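Local coordinates for probable acetyltransferase (Bacillus subtilis, PDB 1NSL), which is a putative GNAT-family N-acetyltransferase that may transfer acetyl groups to the N-termini of ribosomal proteins, at residues N44-A48 with D49-E53; E53-I56 with P57-R61. All blocks are in the same frame, centred on the assembly; numbering follows the deposited sequence.

Contact 1 is the loop and N-cap leading into helix 48-65, together with its first turn; contact 2 lies further along the same helix, in the kinked turns around P57. This helix follows helix 21-30 in the GNAT fold. The centres of the contacts are 11 Å apart, and they share E53. Where they join, the helix widens: T50 O to I55 N at 3.0 Å and Y51 O to I56 N at 2.7 Å are probable hydrogen bonds that span five residues. On the inner side Y51 of contact 1 packs on I56 and W59 of contact 2, beside helix 21-30. Contact 2 also reaches a second subunit.

Contact 1: residues N44-A48 with D49-E53; sequences NPSSA and DTYRE
S47 is the N-cap of helix 48-65, and its OG accepts from T50 N over 3.3 Å in a nearly straight bond (173° at the hydrogen). The turn is then carried by the backbone: Y51 N bonds to S47 O, and R52 N to A48 O at 3.2 Å. Y51, with CG beside its own backbone N (chi1 -74°), lays its ring back along the incoming loop, where S47 O meets it obliquely. The same ring packs against A21 and I28 of helix 21-30 and against F40. With a residue as small as alanine in place of Y51, a gap is likely to open between the start of this helix, A21 and I28 of helix 21-30, and F40. The R52 side chain stays close to A48: CB is 3.3 Å from A48 O, the chain bends at chi3 (25°), and the guanidinium returns with one face over that oxygen, its CZ 3.7 Å away from A48 O. At the tip the two amino groups part company. NH1 makes a salt bridge to E22 of helix 21-30, tying the two helices together, whereas NH2 meets D49 OD2 at the guanidinium edge, 3.0 Å away, in a salt bridge whose hydrogen bond is weak.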
# COMPACT_ATOMS: atom_id res chain seq x y z
N ASN C 44 4.74 17.17 -19.61
CA ASN C 44 6.04 16.53 -19.72
C ASN C 44 5.52 15.17 -20.18
O ASN C 44 5.18 14.29 -19.35
CB ASN C 44 6.76 16.44 -18.38
N PRO C 45 5.53 15.01 -21.50
CA PRO C 45 4.82 13.94 -22.18
C PRO C 45 5.38 12.58 -21.85
O PRO C 45 6.12 12.38 -20.90
CB PRO C 45 5.03 14.24 -23.67
CG PRO C 45 5.74 15.58 -23.71
CD PRO C 45 6.40 15.79 -22.40
N SER C 46 5.02 11.63 -22.68
CA SER C 46 5.33 10.25 -22.46
C SER C 46 6.77 9.84 -22.29
O SER C 46 7.71 10.66 -22.30
CB SER C 46 4.79 9.52 -23.66
OG SER C 46 4.58 10.48 -24.70
N SER C 47 6.90 8.53 -22.19
CA SER C 47 8.13 7.81 -21.95
C SER C 47 7.61 6.42 -21.88
O SER C 47 6.94 6.08 -20.94
CB SER C 47 8.68 8.17 -20.59
OG SER C 47 9.27 7.03 -20.00
N ALA C 48 7.87 5.60 -22.88
CA ALA C 48 7.30 4.25 -22.93
C ALA C 48 7.44 3.46 -21.62
O ALA C 48 6.61 2.60 -21.35
CB ALA C 48 7.87 3.44 -24.10
N ASP C 49 8.48 3.72 -20.82
CA ASP C 49 8.60 3.06 -19.54
C ASP C 49 7.54 3.54 -18.56
O ASP C 49 6.88 2.77 -17.92
CB ASP C 49 9.98 3.30 -18.96
CG ASP C 49 11.00 2.37 -19.53
OD1 ASP C 49 11.80 1.85 -18.76
OD2 ASP C 49 11.06 2.08 -20.75
N THR C 50 7.38 4.84 -18.44
CA THR C 50 6.40 5.37 -17.53
C THR C 50 5.00 4.83 -17.82
O THR C 50 4.33 4.37 -16.90
CB THR C 50 6.45 6.90 -17.47
OG1 THR C 50 7.78 7.33 -17.05
CG2 THR C 50 5.50 7.43 -16.39
N TYR C 51 4.56 4.83 -19.08
CA TYR C 51 3.24 4.25 -19.37
C TYR C 51 3.17 2.77 -19.03
O TYR C 51 2.13 2.26 -18.61
CB TYR C 51 2.79 4.47 -20.82
CG TYR C 51 2.38 5.86 -21.05
CD1 TYR C 51 3.26 6.78 -21.62
CD2 TYR C 51 1.15 6.29 -20.64
CE1 TYR C 51 2.88 8.09 -21.80
CE2 TYR C 51 0.78 7.60 -20.81
CZ TYR C 51 1.62 8.47 -21.38
OH TYR C 51 1.21 9.75 -21.54
N ARG C 52 4.27 2.07 -19.23
CA ARG C 52 4.27 0.66 -18.95
C ARG C 52 4.28 0.38 -17.47
O ARG C 52 3.61 -0.54 -17.00
CB ARG C 52 5.51 0.02 -19.54
CG ARG C 52 5.43 -1.46 -19.65
CD ARG C 52 6.45 -2.10 -20.62
NE ARG C 52 7.60 -1.22 -20.75
CZ ARG C 52 8.06 -0.74 -21.89
NH1 ARG C 52 7.49 -1.07 -23.04
NH2 ARG C 52 9.10 0.07 -21.87
N GLU C 53 5.02 1.14 -16.70
CA GLU C 53 5.16 0.71 -15.33
C GLU C 53 4.17 1.32 -14.34
O GLU C 53 3.87 0.74 -13.29
CB GLU C 53 6.60 0.89 -14.86
CG GLU C 53 7.63 0.06 -15.61
CD GLU C 53 8.98 0.78 -15.67
OE1 GLU C 53 9.16 1.73 -14.87
OE2 GLU C 53 9.87 0.44 -16.50

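Contact 2: residues E53-I56 with P57-R61; sequences ETII and PDWRR
Three backbone bonds of ordinary alpha-helical spacing, D58 N to T54 O, W59 N to I55 O and R60 N to I56 O, carry helix 48-65 through a kink at P57. The proline nitrogen has no hydrogen to give to the turn before, and its ring faces the carbonyls of that turn instead: CG of P57 lies 3.5 Å from E53 O, and CD of P57 lies 3.4 Å from T54 O. I55 and W59, four residues apart, run side by side. I55 has CG1 beside its backbone N (chi1 -67°), which turns the CG2 methyl toward the indole; CG2 stands over one face of the W59 six-membered ring, 3.5 Å from its centroid and 15° off the normal, a CH-pi contact. I56 adds a looser touch, CG1 to W59 CE3 at 4.3 Å, and W59 goes on to pack against L24 of helix 21-30 and against L16. T54 and D58 also lie alongside each other, CG2 of T54 being 4.2 Å from D58 OD2. The D58 carboxylate uses OD1 for a salt bridge to R61 NH1 at 3.1 Å, with a weak hydrogen bond, and R61 NE pairs with D65 of the second subunit. R60 lays its CB and CG along I56 O before bending away; NH1 bonds to L16 O, while NE and NH2 bond to backbone oxygens of A64 and Y63 of the second subunit. I55, I56 and W59 thus tie the helix to its own chain, while R60 and R61 hold partners in both subunits and contribute to the interface.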
# COMPACT_ATOMS: atom_id res chain seq x y z
N GLU C 53 5.02 1.14 -16.70
CA GLU C 53 5.16 0.71 -15.33
C GLU C 53 4.17 1.32 -14.34
O GLU C 53 3.87 0.74 -13.29
CB GLU C 53 6.60 0.89 -14.86
CG GLU C 53 7.63 0.06 -15.61
CD GLU C 53 8.98 0.78 -15.67
OE1 GLU C 53 9.16 1.73 -14.87
OE2 GLU C 53 9.87 0.44 -16.50
N THR C 54 3.64 2.47 -14.72
CA THR C 54 2.86 3.28 -13.84
C THR C 54 1.56 3.70 -14.45
O THR C 54 0.49 3.39 -13.93
CB THR C 54 3.67 4.51 -13.56
OG1 THR C 54 4.77 4.12 -12.74
CG2 THR C 54 2.91 5.47 -12.73
N ILE C 55 1.62 4.41 -15.57
CA ILE C 55 0.38 4.97 -16.03
C ILE C 55 -0.61 3.94 -16.50
O ILE C 55 -1.79 4.01 -16.14
CB ILE C 55 0.57 6.06 -17.05
CG1 ILE C 55 1.24 7.26 -16.41
CG2 ILE C 55 -0.77 6.51 -17.54
CD1 ILE C 55 1.73 8.22 -17.41
N ILE C 56 -0.17 2.97 -17.29
CA ILE C 56 -1.17 2.04 -17.74
C ILE C 56 -1.67 1.13 -16.62
O ILE C 56 -2.86 0.84 -16.54
CB ILE C 56 -0.71 1.32 -18.90
CG1 ILE C 56 -0.54 2.31 -20.04
CG2 ILE C 56 -1.76 0.33 -19.30
CD1 ILE C 56 0.13 1.67 -21.30
N PRO C 57 -0.79 0.66 -15.76
CA PRO C 57 -1.25 -0.05 -14.60
C PRO C 57 -2.23 0.76 -13.81
O PRO C 57 -3.29 0.20 -13.60
CB PRO C 57 0.03 -0.28 -13.82
CG PRO C 57 1.03 -0.52 -14.81
CD PRO C 57 0.67 0.58 -15.87
N ASP C 58 -1.99 2.01 -13.41
CA ASP C 58 -3.03 2.59 -12.58
C ASP C 58 -4.30 2.61 -13.36
O ASP C 58 -5.33 2.35 -12.80
CB ASP C 58 -2.85 4.00 -12.08
CG ASP C 58 -1.53 4.26 -11.41
OD1 ASP C 58 -0.90 3.38 -10.75
OD2 ASP C 58 -1.08 5.46 -11.47
N TRP C 59 -4.29 2.93 -14.64
CA TRP C 59 -5.62 3.09 -15.28
C TRP C 59 -6.41 1.78 -15.08
O TRP C 59 -7.63 1.78 -14.73
CB TRP C 59 -5.58 3.47 -16.76
CG TRP C 59 -5.18 4.88 -17.08
CD1 TRP C 59 -5.38 5.99 -16.30
CD2 TRP C 59 -4.48 5.34 -18.24
NE1 TRP C 59 -4.88 7.11 -16.92
CE2 TRP C 59 -4.32 6.74 -18.11
CE3 TRP C 59 -3.99 4.72 -19.38
CZ2 TRP C 59 -3.68 7.50 -19.08
CZ3 TRP C 59 -3.35 5.50 -20.34
CH2 TRP C 59 -3.20 6.87 -20.18
N ARG C 60 -5.69 0.67 -15.28
CA ARG C 60 -6.31 -0.61 -15.14
C ARG C 60 -6.88 -0.80 -13.74
O ARG C 60 -8.01 -1.31 -13.60
CB ARG C 60 -5.37 -1.73 -15.53
CG ARG C 60 -5.15 -1.87 -17.02
CD ARG C 60 -4.09 -2.83 -17.34
NE ARG C 60 -4.62 -4.18 -17.20
CZ ARG C 60 -5.36 -4.78 -18.14
NH1 ARG C 60 -5.61 -4.15 -19.26
NH2 ARG C 60 -5.83 -6.01 -17.98
N ARG C 61 -6.21 -0.35 -12.70
CA ARG C 61 -6.86 -0.58 -11.43
C ARG C 61 -8.12 0.27 -11.27
O ARG C 61 -9.04 -0.05 -10.54
CB ARG C 61 -5.91 -0.36 -10.27
CG ARG C 61 -4.92 -1.47 -10.05
CD ARG C 61 -3.77 -1.04 -9.16
NE ARG C 61 -2.50 -1.64 -9.57
CZ ARG C 61 -1.45 -0.95 -10.04
NH1 ARG C 61 -1.54 0.39 -10.16
NH2 ARG C 61 -0.31 -1.60 -10.35